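Local coordinates for protein ATP phosphoribosyltransferase (Thermotoga maritima, PDB 1O63) that probably catalyses the first step of histidine biosynthesis, joining ATP and 5-phosphoribosyl diphosphate to give phosphoribosyl-ATP and diphosphate, at residues Glu135-Ala140 / Asp144-Ile149; Arg97-Gly102 / Lys121-Arg126. All coordinates share one frame; numbering follows the deposited sequence.

Interaction 1: residues Glu135-Ala140 / Asp144-Ile149; sequences ELAPIA and DLIVDI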
loop_
_atom_site.group_PDB
_atom_site.type_symbol
_atom_site.label_atom_id
_atom_site.label_comp_id
_atom_site.label_asym_id
_atom_site.label_seq_id
_atom_site.Cartn_x
_atom_site.Cartn_y
_atom_site.Cartn_z
ATOM N N GLU A 135 -8.175 6.316 -9.977
ATOM C CA GLU A 135 -9.029 7.083 -10.865
ATOM C C GLU A 135 -8.276 7.983 -11.831
ATOM O O GLU A 135 -8.850 8.378 -12.864
ATOM C CB GLU A 135 -10.095 7.836 -10.090
ATOM C CG GLU A 135 -9.601 9.025 -9.303
ATOM C CD GLU A 135 -8.997 8.634 -7.962
ATOM O OE1 GLU A 135 -9.072 7.459 -7.575
ATOM O OE2 GLU A 135 -8.471 9.525 -7.264
ATOM N N LEU A 136 -7.007 8.245 -11.633
ATOM C CA LEU A 136 -6.172 9.010 -12.554
ATOM C C LEU A 136 -5.786 8.195 -13.787
ATOM O O LEU A 136 -5.544 8.770 -14.854
ATOM C CB LEU A 136 -4.901 9.454 -11.824
ATOM C CG LEU A 136 -3.806 10.142 -12.614
ATOM C CD1 LEU A 136 -4.348 11.405 -13.275
ATOM C CD2 LEU A 136 -2.610 10.474 -11.722
ATOM N N ALA A 137 -5.765 6.863 -13.727
ATOM C CA ALA A 137 -5.302 6.061 -14.860
ATOM C C ALA A 137 -5.948 6.309 -16.197
ATOM O O ALA A 137 -5.235 6.513 -17.204
ATOM C CB ALA A 137 -5.329 4.569 -14.492
ATOM N N PRO A 138 -7.253 6.285 -16.341
ATOM C CA PRO A 138 -7.913 6.507 -17.636
ATOM C C PRO A 138 -7.616 7.869 -18.228
ATOM O O PRO A 138 -7.096 7.988 -19.346
ATOM C CB PRO A 138 -9.385 6.297 -17.329
ATOM C CG PRO A 138 -9.392 5.403 -16.120
ATOM C CD PRO A 138 -8.241 5.967 -15.277
ATOM N N ILE A 139 -7.768 8.945 -17.457
ATOM C CA ILE A 139 -7.447 10.293 -17.954
ATOM C C ILE A 139 -6.000 10.501 -18.270
ATOM O O ILE A 139 -5.647 11.253 -19.227
ATOM C CB ILE A 139 -8.022 11.345 -16.968
ATOM C CG1 ILE A 139 -9.560 11.337 -17.075
ATOM C CG2 ILE A 139 -7.483 12.720 -17.291
ATOM C CD1 ILE A 139 -10.256 12.034 -15.923
ATOM N N ALA A 140 -5.045 9.802 -17.629
ATOM C CA ALA A 140 -3.654 9.900 -18.022
ATOM C C ALA A 140 -3.326 9.045 -19.248
ATOM O O ALA A 140 -2.184 9.092 -19.748
ATOM C CB ALA A 140 -2.704 9.476 -16.887
ATOM N N ASP A 144 -7.607 1.779 -19.889
ATOM C CA ASP A 144 -8.908 2.002 -20.499
ATOM C C ASP A 144 -9.956 2.053 -19.395
ATOM O O ASP A 144 -10.934 2.791 -19.420
ATOM C CB ASP A 144 -9.185 0.859 -21.484
ATOM C CG ASP A 144 -8.214 0.860 -22.663
ATOM O OD1 ASP A 144 -8.300 1.801 -23.464
ATOM O OD2 ASP A 144 -7.405 -0.081 -22.811
ATOM N N LEU A 145 -9.773 1.167 -18.403
ATOM C CA LEU A 145 -10.727 0.912 -17.368
ATOM C C LEU A 145 -10.012 0.757 -16.004
ATOM O O LEU A 145 -8.813 0.587 -15.952
ATOM C CB LEU A 145 -11.480 -0.431 -17.579
ATOM C CG LEU A 145 -12.211 -0.648 -18.898
ATOM C CD1 LEU A 145 -12.534 -2.126 -19.133
ATOM C CD2 LEU A 145 -13.484 0.172 -18.992
ATOM N N ILE A 146 -10.806 0.861 -14.944
ATOM C CA ILE A 146 -10.253 0.567 -13.621
ATOM C C ILE A 146 -11.167 -0.416 -12.891
ATOM O O ILE A 146 -12.327 -0.556 -13.282
ATOM C CB ILE A 146 -10.085 1.798 -12.724
ATOM C CG1 ILE A 146 -11.453 2.395 -12.420
ATOM C CG2 ILE A 146 -9.098 2.800 -13.360
ATOM C CD1 ILE A 146 -11.474 3.583 -11.491
ATOM N N VAL A 147 -10.589 -1.108 -11.918
ATOM C CA VAL A 147 -11.402 -1.928 -10.994
ATOM C C VAL A 147 -11.056 -1.358 -9.613
ATOM O O VAL A 147 -9.880 -1.373 -9.251
ATOM C CB VAL A 147 -11.116 -3.420 -11.072
ATOM C CG1 VAL A 147 -11.664 -4.144 -9.851
ATOM C CG2 VAL A 147 -11.654 -4.040 -12.348
ATOM N N ASP A 148 -12.019 -0.729 -8.959
ATOM C CA ASP A 148 -11.690 -0.052 -7.687
ATOM C C ASP A 148 -12.900 0.020 -6.776
ATOM O O ASP A 148 -14.033 -0.269 -7.181
ATOM C CB ASP A 148 -11.162 1.360 -7.958
ATOM C CG ASP A 148 -10.338 1.943 -6.837
ATOM O OD1 ASP A 148 -10.013 1.217 -5.867
ATOM O OD2 ASP A 148 -9.999 3.143 -6.900
ATOM N N ILE A 149 -12.666 0.451 -5.551
ATOM C CA ILE A 149 -13.727 0.580 -4.557
ATOM C C ILE A 149 -14.313 2.009 -4.640
ATOM O O ILE A 149 -13.577 2.965 -4.833
ATOM C CB ILE A 149 -13.171 0.414 -3.131
ATOM C CG1 ILE A 149 -12.562 -0.980 -2.910
ATOM C CG2 ILE A 149 -14.223 0.709 -2.064
ATOM C CD1 ILE A 149 -11.895 -1.017 -1.500
HETATM O O HOH W 1 -11.308 5.513 -7.651
#
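The carboxylates of Glu135 and Asp148 are turned toward one shared water, which donates to OE1 of Glu135 at 3.0 Å and to OD2 of Asp148 at 2.8 Å. Glu135 OE1 and Asp148 OD2 themselves stay 4.5 Å apart, so the water probably eases the repulsion between like charges. The second oxygen of the Asp148 group, OD1, accepts a weak bond from the backbone N of Ile149 (N-H...O angle 147°), which may help set the carboxylate's rotation. Against the Pro138 ring lies Ile146: its CG2 methyl touches CG and CD of Pro138, both at 3.8 Å, and the two side chains run at about a right angle.

This is the second half of a beta-alpha-beta crossover in a type II periplasmic-binding-protein-like fold: helix 136-140 joins strands 125-129 and 145-150, which flank strand 104-108 in parallel. Ile146 meets the segment 135-140 with two branches. With chi1 at 64°, CG1 sits between backbone N and carbonyl carbon, and CD1 reaches 4.3 Å from CA of Glu135; CG2 also lies 4.3 Å from CB of Ala137. Ala107 of strand 104-108 touches both Ala137 and Ile146, while Glu135 packs on Ile33 of the second subunit.

Interaction 2: residues Arg97-Gly102 / Lys121-Arg126; sequences RGIPEG and KGWHCR
Ile99 and Trp123 supply the apolar part of this contact, a CH-pi interaction. CG2 of Ile99 stands over the six-membered ring of Trp123, 4.3 Å from its centroid and 24° off the ring normal, so the methyl approaches the face. It lies toward the rim, 4.0 Å from CZ2 of Trp123, and CD1 of Ile99 adds a touch on CH2 of the same ring at 4.1 Å. Trp123 CG is anti to its own carbonyl carbon (chi1 -70°), a setting that swings the indole back toward Ile99. Lys121 CG packs on the opposite face, 3.2 Å above the plane and offset toward the rim, near NE1 and CE2.

The polar part is slight. No hydrogen bond joins the segments directly; Gly102 O and His124 O pass at 4.2 Å. Lys104 links them instead, its NZ bonding to the carbonyls of Pro100 and Gly102 while it makes a cation-pi contact with Trp123.

Gly122 ends helix 111-121 in a Schellman motif, after which the chain turns into strand 125-129 at the edge of the sheet within this chain. A disulfide from Cys125 to Cys118 ties that strand to the helix, and segment 97-102 belongs to the loop connecting strand 81-94 to strand 104-108.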
loop_
_atom_site.group_PDB
_atom_site.type_symbol
_atom_site.label_atom_id
_atom_site.label_comp_id
_atom_site.label_asym_id
_atom_site.label_seq_id
_atom_site.Cartn_x
_atom_site.Cartn_y
_atom_site.Cartn_z
ATOM N N ARG A 97 -17.574 5.965 -23.024
ATOM C CA ARG A 97 -16.659 5.217 -23.876
ATOM C C ARG A 97 -17.014 3.758 -24.006
ATOM O O ARG A 97 -17.112 3.206 -25.127
ATOM C CB ARG A 97 -15.201 5.451 -23.518
ATOM C CG ARG A 97 -14.260 5.250 -24.702
ATOM C CD ARG A 97 -12.805 5.420 -24.348
ATOM N NE ARG A 97 -12.475 6.755 -23.892
ATOM C CZ ARG A 97 -11.350 7.078 -23.254
ATOM N NH1 ARG A 97 -11.126 8.331 -22.867
ATOM N NH2 ARG A 97 -10.454 6.128 -23.003
ATOM N N GLY A 98 -17.232 3.065 -22.898
ATOM C CA GLY A 98 -17.550 1.637 -22.962
ATOM C C GLY A 98 -16.298 0.799 -22.703
ATOM O O GLY A 98 -15.323 1.294 -22.105
ATOM N N ILE A 99 -16.281 -0.383 -23.306
ATOM C CA ILE A 99 -15.187 -1.339 -23.197
ATOM C C ILE A 99 -14.576 -1.583 -24.583
ATOM O O ILE A 99 -15.303 -1.913 -25.522
ATOM C CB ILE A 99 -15.750 -2.722 -22.741
ATOM C CG1 ILE A 99 -16.858 -2.601 -21.716
ATOM C CG2 ILE A 99 -14.626 -3.629 -22.274
ATOM C CD1 ILE A 99 -16.477 -2.195 -20.331
ATOM N N PRO A 100 -13.278 -1.422 -24.737
ATOM C CA PRO A 100 -12.614 -1.720 -26.007
ATOM C C PRO A 100 -12.865 -3.178 -26.395
ATOM O O PRO A 100 -13.006 -4.042 -25.528
ATOM C CB PRO A 100 -11.146 -1.495 -25.720
ATOM C CG PRO A 100 -11.093 -0.641 -24.499
ATOM C CD PRO A 100 -12.314 -1.029 -23.680
ATOM N N GLU A 101 -12.880 -3.463 -27.686
ATOM C CA GLU A 101 -13.140 -4.795 -28.193
ATOM C C GLU A 101 -11.949 -5.726 -28.072
ATOM O O GLU A 101 -12.110 -6.938 -27.892
ATOM C CB GLU A 101 -13.580 -4.694 -29.674
ATOM C CG GLU A 101 -15.030 -4.241 -29.821
ATOM C CD GLU A 101 -15.556 -4.432 -31.230
ATOM O OE1 GLU A 101 -14.796 -4.223 -32.200
ATOM O OE2 GLU A 101 -16.744 -4.803 -31.384
ATOM N N GLY A 102 -10.742 -5.194 -28.128
ATOM C CA GLY A 102 -9.538 -6.011 -28.041
ATOM C C GLY A 102 -9.085 -6.198 -26.596
ATOM O O GLY A 102 -9.889 -6.350 -25.676
ATOM N N LYS A 121 -15.414 -13.064 -17.686
ATOM C CA LYS A 121 -15.901 -12.416 -18.883
ATOM C C LYS A 121 -15.303 -13.000 -20.148
ATOM O O LYS A 121 -15.678 -12.590 -21.248
ATOM C CB LYS A 121 -15.515 -10.912 -18.829
ATOM C CG LYS A 121 -16.720 -10.000 -18.874
ATOM C CD LYS A 121 -17.529 -10.056 -17.597
ATOM C CE LYS A 121 -18.766 -9.165 -17.699
ATOM N NZ LYS A 121 -19.904 -9.798 -16.962
ATOM N N GLY A 122 -14.243 -13.790 -20.017
ATOM C CA GLY A 122 -13.527 -14.299 -21.196
ATOM C C GLY A 122 -12.721 -13.194 -21.870
ATOM O O GLY A 122 -12.343 -13.307 -23.038
ATOM N N TRP A 123 -12.416 -12.121 -21.130
ATOM C CA TRP A 123 -11.673 -11.002 -21.665
ATOM C C TRP A 123 -10.163 -11.262 -21.612
ATOM O O TRP A 123 -9.678 -11.901 -20.672
ATOM C CB TRP A 123 -11.945 -9.741 -20.851
ATOM C CG TRP A 123 -13.287 -9.113 -20.934
ATOM C CD1 TRP A 123 -14.311 -9.424 -21.778
ATOM C CD2 TRP A 123 -13.747 -7.985 -20.161
ATOM N NE1 TRP A 123 -15.377 -8.592 -21.567
ATOM C CE2 TRP A 123 -15.052 -7.693 -20.578
ATOM C CE3 TRP A 123 -13.154 -7.192 -19.165
ATOM C CZ2 TRP A 123 -15.807 -6.663 -20.029
ATOM C CZ3 TRP A 123 -13.908 -6.168 -18.608
ATOM C CH2 TRP A 123 -15.205 -5.907 -19.041
ATOM N N HIS A 124 -9.448 -10.703 -22.575
ATOM C CA HIS A 124 -7.978 -10.672 -22.503
ATOM C C HIS A 124 -7.635 -9.316 -21.868
ATOM O O HIS A 124 -8.079 -8.286 -22.396
ATOM C CB HIS A 124 -7.347 -10.808 -23.876
ATOM C CG HIS A 124 -7.370 -12.210 -24.427
ATOM N ND1 HIS A 124 -8.475 -12.741 -25.048
ATOM C CD2 HIS A 124 -6.418 -13.174 -24.448
ATOM C CE1 HIS A 124 -8.209 -13.981 -25.430
ATOM N NE2 HIS A 124 -6.965 -14.264 -25.083
ATOM N N CYS A 125 -6.987 -9.319 -20.727
ATOM C CA CYS A 125 -6.725 -8.072 -20.003
ATOM C C CYS A 125 -5.256 -7.822 -19.764
ATOM O O CYS A 125 -4.462 -8.735 -19.494
ATOM C CB CYS A 125 -7.472 -8.152 -18.641
ATOM S SG CYS A 125 -9.266 -8.153 -18.742
ATOM N N ARG A 126 -4.856 -6.576 -19.825
ATOM C CA ARG A 126 -3.492 -6.138 -19.497
ATOM C C ARG A 126 -3.618 -5.404 -18.141
ATOM O O ARG A 126 -4.117 -4.272 -18.134
ATOM C CB ARG A 126 -3.010 -5.208 -20.590
ATOM C CG ARG A 126 -1.531 -4.960 -20.687
ATOM C CD ARG A 126 -0.772 -6.185 -21.196
ATOM N NE ARG A 126 0.265 -5.832 -22.138
ATOM C CZ ARG A 126 1.254 -4.969 -21.983
ATOM N NH1 ARG A 126 2.116 -4.773 -22.988
ATOM N NH2 ARG A 126 1.423 -4.282 -20.869
#

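Interaction 1 is partly buried, with three of its six touching residues buried, and interaction 2 is a surface contact with none of four; the first is also the larger, 202 Å² against 119 Å². Both reach the same sheet: interaction 1 sets a short helix against strand 145-150, whereas interaction 2 joins a loop to the turn leading into strand 125-129, one strand further out beyond 104-108. Their centres are about 14 Å apart, yet they meet where Leu145 CD2 lies 4.0 Å from Ile99 CD1 and Asp144 CG lies 3.7 Å from Pro100 CG. Aliphatic packing beside a water-bridged carboxylate pair marks the inner contact; an aromatic face under a methyl marks the surface one.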